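Local coordinates for peptidoglycan synthase activator LpoP (Pseudomonas aeruginosa, PDB 6W5Q), which activates a peptidoglycan synthase, probably by binding it as a lipoprotein, and is represented here by its globular C-terminal domain, at residues D12-A17 and Q42-R47; G88-I93 and A107-K112; S37-Q42 and Y53-V58. One frame throughout, in Å; residues are numbered along the deposited sequence.

Interaction 1. Residues D12-A17 and Q42-R47; sequences DGPVLA and QRIAPR. With SO4 (sulfate ion), chain I.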
loop_
_atom_site.group_PDB
_atom_site.type_symbol
_atom_site.label_atom_id
_atom_site.label_comp_id
_atom_site.label_asym_id
_atom_site.label_seq_id
_atom_site.Cartn_x
_atom_site.Cartn_y
_atom_site.Cartn_z
ATOM N N ASP A 12 -4.447 -18.457 2.327
ATOM C CA ASP A 12 -3.223 -18.826 1.622
ATOM C C ASP A 12 -2.034 -18.591 2.544
ATOM O O ASP A 12 -1.645 -17.441 2.796
ATOM C CB ASP A 12 -3.076 -18.048 0.321
ATOM C CG ASP A 12 -1.825 -18.438 -0.443
ATOM O OD1 ASP A 12 -0.784 -17.788 -0.227
ATOM O OD2 ASP A 12 -1.869 -19.400 -1.246
ATOM N N GLY A 13 -1.461 -19.688 3.034
ATOM C CA GLY A 13 -0.346 -19.675 3.954
ATOM C C GLY A 13 0.869 -18.880 3.519
ATOM O O GLY A 13 1.357 -18.021 4.261
ATOM N N PRO A 14 1.408 -19.163 2.325
ATOM C CA PRO A 14 2.627 -18.449 1.907
ATOM C C PRO A 14 2.458 -16.943 1.882
ATOM O O PRO A 14 3.291 -16.228 2.454
ATOM C CB PRO A 14 2.911 -19.025 0.512
ATOM C CG PRO A 14 1.650 -19.684 0.088
ATOM C CD PRO A 14 1.022 -20.187 1.339
ATOM N N VAL A 15 1.401 -16.430 1.247
ATOM C CA VAL A 15 1.233 -14.983 1.213
ATOM C C VAL A 15 1.050 -14.452 2.625
ATOM O O VAL A 15 1.685 -13.465 3.022
ATOM C CB VAL A 15 0.061 -14.582 0.299
ATOM C CG1 VAL A 15 -0.068 -13.077 0.277
ATOM C CG2 VAL A 15 0.278 -15.084 -1.118
ATOM N N LEU A 16 0.227 -15.133 3.429
ATOM C CA LEU A 16 -0.020 -14.650 4.781
ATOM C C LEU A 16 1.249 -14.701 5.624
ATOM O O LEU A 16 1.478 -13.822 6.464
ATOM C CB LEU A 16 -1.158 -15.443 5.434
ATOM C CG LEU A 16 -1.471 -15.116 6.902
ATOM C CD1 LEU A 16 -2.064 -13.719 7.036
ATOM C CD2 LEU A 16 -2.447 -16.145 7.518
ATOM N N ALA A 17 2.091 -15.711 5.409
ATOM C CA ALA A 17 3.349 -15.775 6.143
ATOM C C ALA A 17 4.195 -14.533 5.876
ATOM O O ALA A 17 4.722 -13.916 6.811
ATOM C CB ALA A 17 4.114 -17.048 5.778
ATOM N N GLN A 42 5.154 -10.656 -3.401
ATOM C CA GLN A 42 4.747 -10.473 -4.798
ATOM C C GLN A 42 5.197 -11.611 -5.703
ATOM O O GLN A 42 4.575 -11.848 -6.741
ATOM C CB GLN A 42 5.305 -9.175 -5.352
ATOM C CG GLN A 42 4.785 -7.943 -4.700
ATOM C CD GLN A 42 4.937 -6.753 -5.610
ATOM O OE1 GLN A 42 4.243 -6.638 -6.614
ATOM N NE2 GLN A 42 5.868 -5.873 -5.283
ATOM N N ARG A 43 6.294 -12.296 -5.370
ATOM C CA ARG A 43 6.696 -13.446 -6.177
ATOM C C ARG A 43 5.651 -14.554 -6.125
ATOM O O ARG A 43 5.498 -15.315 -7.091
ATOM C CB ARG A 43 8.047 -13.965 -5.705
ATOM C CG ARG A 43 9.197 -13.002 -5.956
ATOM C CD ARG A 43 10.433 -13.436 -5.170
ATOM N NE ARG A 43 10.966 -14.719 -5.621
ATOM C CZ ARG A 43 11.883 -15.409 -4.954
ATOM N NH1 ARG A 43 12.353 -14.925 -3.810
ATOM N NH2 ARG A 43 12.338 -16.568 -5.430
ATOM N N ILE A 44 4.928 -14.656 -5.010
ATOM C CA ILE A 44 3.831 -15.608 -4.866
ATOM C C ILE A 44 2.524 -15.036 -5.403
ATOM O O ILE A 44 1.741 -15.738 -6.046
ATOM C CB ILE A 44 3.694 -16.008 -3.383
ATOM C CG1 ILE A 44 4.973 -16.681 -2.883
ATOM C CG2 ILE A 44 2.482 -16.889 -3.167
ATOM C CD1 ILE A 44 5.536 -16.017 -1.649
ATOM N N ALA A 45 2.255 -13.766 -5.146
ATOM C CA ALA A 45 0.954 -13.169 -5.448
ATOM C C ALA A 45 1.187 -11.820 -6.097
ATOM O O ALA A 45 1.043 -10.770 -5.457
ATOM C CB ALA A 45 0.114 -13.054 -4.179
ATOM N N PRO A 46 1.571 -11.806 -7.381
ATOM C CA PRO A 46 1.910 -10.529 -8.035
ATOM C C PRO A 46 0.720 -9.593 -8.210
ATOM O O PRO A 46 0.925 -8.415 -8.527
ATOM C CB PRO A 46 2.464 -10.971 -9.396
ATOM C CG PRO A 46 1.717 -12.250 -9.684
ATOM C CD PRO A 46 1.527 -12.928 -8.345
ATOM N N ARG A 47 -0.504 -10.075 -8.000
ATOM C CA ARG A 47 -1.723 -9.333 -8.312
ATOM C C ARG A 47 -2.578 -9.124 -7.064
ATOM O O ARG A 47 -3.760 -8.783 -7.173
ATOM C CB ARG A 47 -2.507 -10.072 -9.411
ATOM C CG ARG A 47 -3.690 -9.336 -10.059
ATOM C CD ARG A 47 -5.014 -10.105 -9.865
ATOM N NE ARG A 47 -6.181 -9.394 -10.402
ATOM C CZ ARG A 47 -7.134 -8.822 -9.664
ATOM N NH1 ARG A 47 -8.154 -8.203 -10.250
ATOM N NH2 ARG A 47 -7.076 -8.877 -8.339
HETATM S S SO4 I . 14.086 -16.961 -1.847
HETATM O O1 SO4 I . 14.697 -15.808 -1.182
HETATM O O2 SO4 I . 14.501 -17.081 -3.237
HETATM O O3 SO4 I . 14.415 -18.198 -1.137
HETATM O O4 SO4 I . 12.641 -16.791 -1.843
#
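Val15 meets Ile44 and Ala45 through a single methyl, CG2. The side chains of Val15 and Ile44 slide past each other in opposite directions, and the closest point is methyl against methyl, Val15 CG2 to Ile44 CG2 at 3.5 Å. Val15 CG1 lies anti to the backbone N (chi1 -179°), which sets CG2 beside that N, and from there CG2 also reaches Ala45 CB, 3.7 Å away. Ile44 presents its branch methyl CG2, which also comes within 4.3 Å of Pro14 CB at the edge of the patch. Next to this apolar touch, Asp12 fixes the start of helix 13-28: its OD1 accepts from Val15 N at 3.0 Å, nearly straight at 166°, as an N-cap. Arg43, bent at chi3, takes no part in the methyl contact; its NH2 donates to a sulfate, probably from the crystallisation liquor, with weak bonds from NH1, and Arg40 also holds the ion. Val15 also touches Val51, bridging to helix 49-61. The contact lies at the surface, where the capped start of helix 13-28 packs on the end of helix 31-44: the open end of their helical hairpin, in an all-helical array of tetratricopeptide-repeat type.

Interaction 2. Residues G88-I93 and A107-K112; sequences GLWELI and ALARQK. With SO4 (sulfate ion), chain J.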
loop_
_atom_site.group_PDB
_atom_site.type_symbol
_atom_site.label_atom_id
_atom_site.label_comp_id
_atom_site.label_asym_id
_atom_site.label_seq_id
_atom_site.Cartn_x
_atom_site.Cartn_y
_atom_site.Cartn_z
ATOM N N GLY A 88 -9.096 2.401 1.437
ATOM C CA GLY A 88 -7.781 2.430 2.060
ATOM C C GLY A 88 -6.694 2.893 1.109
ATOM O O GLY A 88 -5.871 3.747 1.453
ATOM N N LEU A 89 -6.674 2.338 -0.104
ATOM C CA LEU A 89 -5.632 2.696 -1.070
ATOM C C LEU A 89 -5.725 4.178 -1.461
ATOM O O LEU A 89 -4.703 4.876 -1.535
ATOM C CB LEU A 89 -5.720 1.770 -2.299
ATOM C CG LEU A 89 -5.221 0.313 -2.101
ATOM C CD1 LEU A 89 -5.855 -0.660 -3.078
ATOM C CD2 LEU A 89 -3.675 0.179 -2.189
ATOM N N TRP A 90 -6.943 4.695 -1.664
ATOM C CA TRP A 90 -7.060 6.112 -1.999
ATOM C C TRP A 90 -6.534 7.000 -0.872
ATOM O O TRP A 90 -5.844 7.993 -1.133
ATOM C CB TRP A 90 -8.504 6.471 -2.336
ATOM C CG TRP A 90 -8.883 6.168 -3.752
ATOM C CD1 TRP A 90 -9.888 5.342 -4.170
ATOM C CD2 TRP A 90 -8.274 6.697 -4.949
ATOM N NE1 TRP A 90 -9.941 5.322 -5.547
ATOM C CE2 TRP A 90 -8.969 6.147 -6.048
ATOM C CE3 TRP A 90 -7.217 7.584 -5.194
ATOM C CZ2 TRP A 90 -8.635 6.443 -7.370
ATOM C CZ3 TRP A 90 -6.885 7.875 -6.518
ATOM C CH2 TRP A 90 -7.590 7.301 -7.585
ATOM N N GLU A 91 -6.842 6.656 0.387
ATOM C CA GLU A 91 -6.298 7.419 1.510
ATOM C C GLU A 91 -4.773 7.399 1.501
ATOM O O GLU A 91 -4.132 8.426 1.734
ATOM C CB GLU A 91 -6.828 6.880 2.843
ATOM C CG GLU A 91 -6.156 7.532 4.049
ATOM C CD GLU A 91 -6.337 9.066 4.084
ATOM O OE1 GLU A 91 -7.350 9.575 3.542
ATOM O OE2 GLU A 91 -5.464 9.771 4.658
ATOM N N LEU A 92 -4.176 6.239 1.211
ATOM C CA LEU A 92 -2.729 6.173 1.034
ATOM C C LEU A 92 -2.263 7.088 -0.089
ATOM O O LEU A 92 -1.220 7.741 0.018
ATOM C CB LEU A 92 -2.301 4.735 0.735
ATOM C CG LEU A 92 -1.802 3.877 1.896
ATOM C CD1 LEU A 92 -2.828 3.832 3.031
ATOM C CD2 LEU A 92 -1.435 2.462 1.395
ATOM N N ILE A 93 -3.004 7.126 -1.193
ATOM C CA ILE A 93 -2.608 7.977 -2.314
ATOM C C ILE A 93 -2.698 9.451 -1.924
ATOM O O ILE A 93 -1.819 10.250 -2.265
ATOM C CB ILE A 93 -3.474 7.646 -3.546
ATOM C CG1 ILE A 93 -3.149 6.238 -4.045
ATOM C CG2 ILE A 93 -3.311 8.706 -4.641
ATOM C CD1 ILE A 93 -4.110 5.710 -5.069
ATOM N N ALA A 107 -6.772 16.083 -1.862
ATOM C CA ALA A 107 -8.202 16.244 -1.612
ATOM C C ALA A 107 -9.014 15.461 -2.628
ATOM O O ALA A 107 -10.058 14.889 -2.298
ATOM C CB ALA A 107 -8.591 17.724 -1.658
ATOM N N LEU A 108 -8.543 15.434 -3.872
ATOM C CA LEU A 108 -9.247 14.725 -4.919
ATOM C C LEU A 108 -9.193 13.232 -4.677
ATOM O O LEU A 108 -10.117 12.506 -5.050
ATOM C CB LEU A 108 -8.635 15.077 -6.280
ATOM C CG LEU A 108 -8.880 16.521 -6.741
ATOM C CD1 LEU A 108 -8.204 16.808 -8.066
ATOM C CD2 LEU A 108 -10.373 16.781 -6.860
ATOM N N ALA A 109 -8.117 12.762 -4.048
ATOM C CA ALA A 109 -8.007 11.342 -3.745
ATOM C C ALA A 109 -8.903 10.977 -2.579
ATOM O O ALA A 109 -9.590 9.953 -2.621
ATOM C CB ALA A 109 -6.553 10.978 -3.450
ATOM N N ARG A 110 -8.934 11.823 -1.542
ATOM C CA ARG A 110 -9.812 11.570 -0.407
ATOM C C ARG A 110 -11.267 11.651 -0.817
ATOM O O ARG A 110 -12.127 11.064 -0.151
ATOM C CB ARG A 110 -9.547 12.573 0.716
ATOM C CG ARG A 110 -8.154 12.510 1.276
ATOM C CD ARG A 110 -8.094 12.952 2.737
ATOM N NE ARG A 110 -6.886 12.423 3.374
ATOM C CZ ARG A 110 -5.721 13.060 3.411
ATOM N NH1 ARG A 110 -5.610 14.272 2.868
ATOM N NH2 ARG A 110 -4.670 12.487 3.995
ATOM N N GLN A 111 -11.557 12.396 -1.891
ATOM C CA GLN A 111 -12.909 12.429 -2.445
ATOM C C GLN A 111 -13.300 11.076 -3.028
ATOM O O GLN A 111 -14.459 10.655 -2.912
ATOM C CB GLN A 111 -13.005 13.500 -3.527
ATOM C CG GLN A 111 -13.774 14.723 -3.168
ATOM C CD GLN A 111 -14.162 15.513 -4.403
ATOM O OE1 GLN A 111 -13.983 15.049 -5.532
ATOM N NE2 GLN A 111 -14.702 16.705 -4.198
ATOM N N LYS A 112 -12.347 10.393 -3.678
ATOM C CA LYS A 112 -12.631 9.091 -4.278
ATOM C C LYS A 112 -12.733 8.006 -3.227
ATOM O O LYS A 112 -13.465 7.031 -3.418
ATOM C CB LYS A 112 -11.556 8.720 -5.305
ATOM C CG LYS A 112 -11.186 9.862 -6.202
ATOM C CD LYS A 112 -10.326 9.477 -7.368
ATOM C CE LYS A 112 -10.035 10.735 -8.203
ATOM N NZ LYS A 112 -8.870 10.582 -9.108
HETATM S S SO4 J . -7.905 8.123 -11.469
HETATM O O1 SO4 J . -6.908 9.098 -11.012
HETATM O O2 SO4 J . -7.844 8.016 -12.925
HETATM O O3 SO4 J . -7.626 6.809 -10.888
HETATM O O4 SO4 J . -9.254 8.529 -11.064
#
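The indole of Trp90 has Lys112 lying over one face. The lysine stem crosses that face obliquely: CB sits above the plane toward the rim, while CD stands 3.6 Å from the centroid of the six-membered ring, 19° off its normal, a CH-pi contact. Lys112 runs extended beyond CG, with CD anti to CA, and this carries the aliphatic chain across the ring before the ammonium goes on to a sulfate, probably from the crystallisation liquor. Lys112 NZ donates to O4 of that ion at 2.9 Å, and sulfate O3 lies at the indole edge, in plane, 3.3 Å from Trp90 CH2. Ala109 approaches the same ring obliquely, its CB 3.9 Å from Trp90 CE3, and also touches Ile93 CG2.

The second pair of flat groups is the Glu91 carboxylate and the Arg110 guanidinium, whose planes are 32° apart. The arginine grips side-on with two nitrogens. NE donates to the syn lone pair of Glu91 OE1 at 2.9 Å, while NH2 reaches OE2, also at 2.9 Å. OE2 lies in the guanidinium plane, but NH2 stands out of the carboxylate plane. Arg110 NH1 has another acid, Glu98 of helix 83-99.

The two helices run almost antiparallel, 173° between their directions. The axes of segments 88-93 and 107-112 approach to 7.9 Å, a spacing compatible with the small Ala109, whose CB points at the opposite helix between the Trp90-Lys112 contact and the Glu91-Arg110 bridge. Ile93 and Trp90 continue onto Leu76 of helix 65-78. The chemistry is therefore split: an apolar and CH-pi half around the indole, and a two-pronged salt bridge that joins helix 103-114 to helix 83-99, the arginine charge being divided, probably, between Glu91 and Glu98 of the same helix.

Interaction 3. Residues S37-Q42 and Y53-V58; sequences SLERAQ and YRLAQV. With SO4 (sulfate ion), chain I.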
loop_
_atom_site.group_PDB
_atom_site.type_symbol
_atom_site.label_atom_id
_atom_site.label_comp_id
_atom_site.label_asym_id
_atom_site.label_seq_id
_atom_site.Cartn_x
_atom_site.Cartn_y
_atom_site.Cartn_z
ATOM N N SER A 37 10.326 -8.247 2.559
ATOM C CA SER A 37 9.353 -9.322 2.763
ATOM C C SER A 37 8.130 -9.141 1.877
ATOM O O SER A 37 7.546 -10.124 1.401
ATOM C CB SER A 37 8.904 -9.386 4.225
ATOM O OG SER A 37 9.969 -9.678 5.099
ATOM N N LEU A 38 7.707 -7.896 1.662
ATOM C CA LEU A 38 6.562 -7.679 0.793
ATOM C C LEU A 38 6.932 -7.875 -0.678
ATOM O O LEU A 38 6.094 -8.326 -1.470
ATOM C CB LEU A 38 5.974 -6.284 1.071
ATOM C CG LEU A 38 5.382 -6.213 2.503
ATOM C CD1 LEU A 38 5.006 -4.817 2.961
ATOM C CD2 LEU A 38 4.156 -7.149 2.667
ATOM N N GLU A 39 8.169 -7.573 -1.070
ATOM C CA GLU A 39 8.557 -7.878 -2.445
ATOM C C GLU A 39 8.671 -9.383 -2.656
ATOM O O GLU A 39 8.479 -9.870 -3.773
ATOM C CB GLU A 39 9.876 -7.182 -2.810
ATOM C CG GLU A 39 9.899 -5.686 -2.580
ATOM C CD GLU A 39 9.297 -4.897 -3.729
ATOM O OE1 GLU A 39 9.288 -3.653 -3.642
ATOM O OE2 GLU A 39 8.835 -5.517 -4.715
ATOM N N ARG A 40 8.962 -10.138 -1.597
ATOM C CA ARG A 40 8.937 -11.591 -1.719
ATOM C C ARG A 40 7.499 -12.086 -1.822
ATOM O O ARG A 40 7.207 -13.024 -2.572
ATOM C CB ARG A 40 9.691 -12.223 -0.532
ATOM C CG ARG A 40 9.864 -13.761 -0.592
ATOM C CD ARG A 40 10.742 -14.287 0.567
ATOM N NE ARG A 40 11.346 -15.605 0.322
ATOM C CZ ARG A 40 11.056 -16.717 1.011
ATOM N NH1 ARG A 40 10.158 -16.683 1.992
ATOM N NH2 ARG A 40 11.661 -17.876 0.723
ATOM N N ALA A 41 6.577 -11.438 -1.101
ATOM C CA ALA A 41 5.158 -11.771 -1.209
ATOM C C ALA A 41 4.652 -11.652 -2.650
ATOM O O ALA A 41 3.802 -12.445 -3.085
ATOM C CB ALA A 41 4.352 -10.862 -0.276
ATOM N N GLN A 42 5.154 -10.656 -3.401
ATOM C CA GLN A 42 4.747 -10.473 -4.798
ATOM C C GLN A 42 5.197 -11.611 -5.703
ATOM O O GLN A 42 4.575 -11.848 -6.741
ATOM C CB GLN A 42 5.305 -9.175 -5.352
ATOM C CG GLN A 42 4.785 -7.943 -4.700
ATOM C CD GLN A 42 4.937 -6.753 -5.610
ATOM O OE1 GLN A 42 4.243 -6.638 -6.614
ATOM N NE2 GLN A 42 5.868 -5.873 -5.283
ATOM N N TYR A 53 -1.087 -2.830 -0.908
ATOM C CA TYR A 53 -1.505 -1.894 0.130
ATOM C C TYR A 53 -0.462 -1.781 1.238
ATOM O O TYR A 53 -0.090 -0.675 1.651
ATOM C CB TYR A 53 -2.845 -2.339 0.705
ATOM C CG TYR A 53 -3.305 -1.471 1.849
ATOM C CD1 TYR A 53 -3.905 -0.238 1.606
ATOM C CD2 TYR A 53 -3.147 -1.883 3.168
ATOM C CE1 TYR A 53 -4.340 0.567 2.649
ATOM C CE2 TYR A 53 -3.577 -1.089 4.219
ATOM C CZ TYR A 53 -4.174 0.137 3.952
ATOM O OH TYR A 53 -4.600 0.937 4.987
ATOM N N ARG A 54 0.018 -2.918 1.736
ATOM C CA ARG A 54 1.022 -2.892 2.799
ATOM C C ARG A 54 2.356 -2.392 2.278
ATOM O O ARG A 54 3.103 -1.714 2.997
ATOM C CB ARG A 54 1.197 -4.294 3.398
ATOM C CG ARG A 54 -0.106 -4.972 3.703
ATOM C CD ARG A 54 -0.012 -5.912 4.875
ATOM N NE ARG A 54 -1.346 -6.385 5.221
ATOM C CZ ARG A 54 -1.673 -6.962 6.370
ATOM N NH1 ARG A 54 -0.758 -7.157 7.319
ATOM N NH2 ARG A 54 -2.927 -7.341 6.570
ATOM N N LEU A 55 2.701 -2.772 1.049
ATOM C CA LEU A 55 3.942 -2.299 0.453
ATOM C C LEU A 55 3.930 -0.780 0.312
ATOM O O LEU A 55 4.898 -0.105 0.676
ATOM C CB LEU A 55 4.150 -2.988 -0.896
ATOM C CG LEU A 55 5.465 -2.664 -1.609
ATOM C CD1 LEU A 55 6.608 -2.684 -0.617
ATOM C CD2 LEU A 55 5.712 -3.633 -2.779
ATOM N N ALA A 56 2.818 -0.217 -0.173
ATOM C CA ALA A 56 2.719 1.236 -0.281
ATOM C C ALA A 56 2.828 1.885 1.089
ATOM O O ALA A 56 3.416 2.958 1.233
ATOM C CB ALA A 56 1.401 1.623 -0.961
ATOM N N GLN A 57 2.282 1.233 2.116
ATOM C CA GLN A 57 2.361 1.788 3.456
ATOM C C GLN A 57 3.803 1.883 3.941
ATOM O O GLN A 57 4.233 2.923 4.469
ATOM C CB GLN A 57 1.535 0.941 4.407
ATOM C CG GLN A 57 0.110 1.388 4.515
ATOM C CD GLN A 57 -0.461 1.011 5.854
ATOM O OE1 GLN A 57 -1.272 0.089 5.956
ATOM N NE2 GLN A 57 -0.028 1.711 6.904
ATOM N N VAL A 58 4.563 0.797 3.779
ATOM C CA VAL A 58 5.950 0.765 4.231
ATOM C C VAL A 58 6.776 1.814 3.499
ATOM O O VAL A 58 7.588 2.518 4.113
ATOM C CB VAL A 58 6.526 -0.650 4.042
ATOM C CG1 VAL A 58 8.020 -0.681 4.348
ATOM C CG2 VAL A 58 5.779 -1.601 4.937
HETATM S S SO4 I . 14.086 -16.961 -1.847
HETATM O O1 SO4 I . 14.697 -15.808 -1.182
HETATM O O2 SO4 I . 14.501 -17.081 -3.237
HETATM O O3 SO4 I . 14.415 -18.198 -1.137
HETATM O O4 SO4 I . 12.641 -16.791 -1.843
#
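Segments 37-42 and 53-58, of helices 31-44 and 49-61, run antiparallel, 155° between their directions with axes 9.9 Å apart, and Leu38 faces Leu55 at their nearest CA pair. Leu38 carries much of the contact. Its CD1 lies over the opposite backbone, 3.6 Å from Arg54 O, and also touches Val58 CG2 at 3.9 Å, while its side chain crosses that of Arg54 at about a right angle. Leu55 answers from the other side: CG is anti to the backbone N (chi1 -176°), and the two methyls part company, CD1 going to Leu38 CB at 4.0 Å and CD2 to the polar neighbours. There Gln42 NE2 is 3.4 Å from Leu55 CD2, and Glu39 OE1 lies 3.7 Å from the same methyl, each side chain crossing the leucine at about a right angle. The polar ends have partners beyond the two segments, Glu39 in a salt bridge with Arg59 and Gln42 OE1 bonded to Arg74. Leu38 also packs on Leu19 and Ala22 of helix 13-28, and Leu55 on Val71 of helix 65-78. An apolar leucine core edged by an acid and an amide thus joins the helices by dispersion, while the polar ends pair with arginines elsewhere.

Overall arrangement
Interactions 1 and 3 share helix 31-44 and Gln42, and lie on the same side of the chain's centre, their own centres 10 Å apart; interaction 2 is on the opposite side, at the C-terminal end of the helix array. Interaction 3 lies deepest, with buried leucines and valine; interaction 1 is a small methyl patch at the surface, and interaction 2, partly buried, combines a CH-pi contact of an indole and a lysine chain with a salt bridge between its own segments. Interactions 2 and 3 touch directly, through Leu92 on Tyr53, Ala56 and Gln57, so packing runs from helix 49-61 to helix 83-99. One sulfate is gripped by Arg43 and Arg40 beside interactions 1 and 3, another by Lys112 in interaction 2.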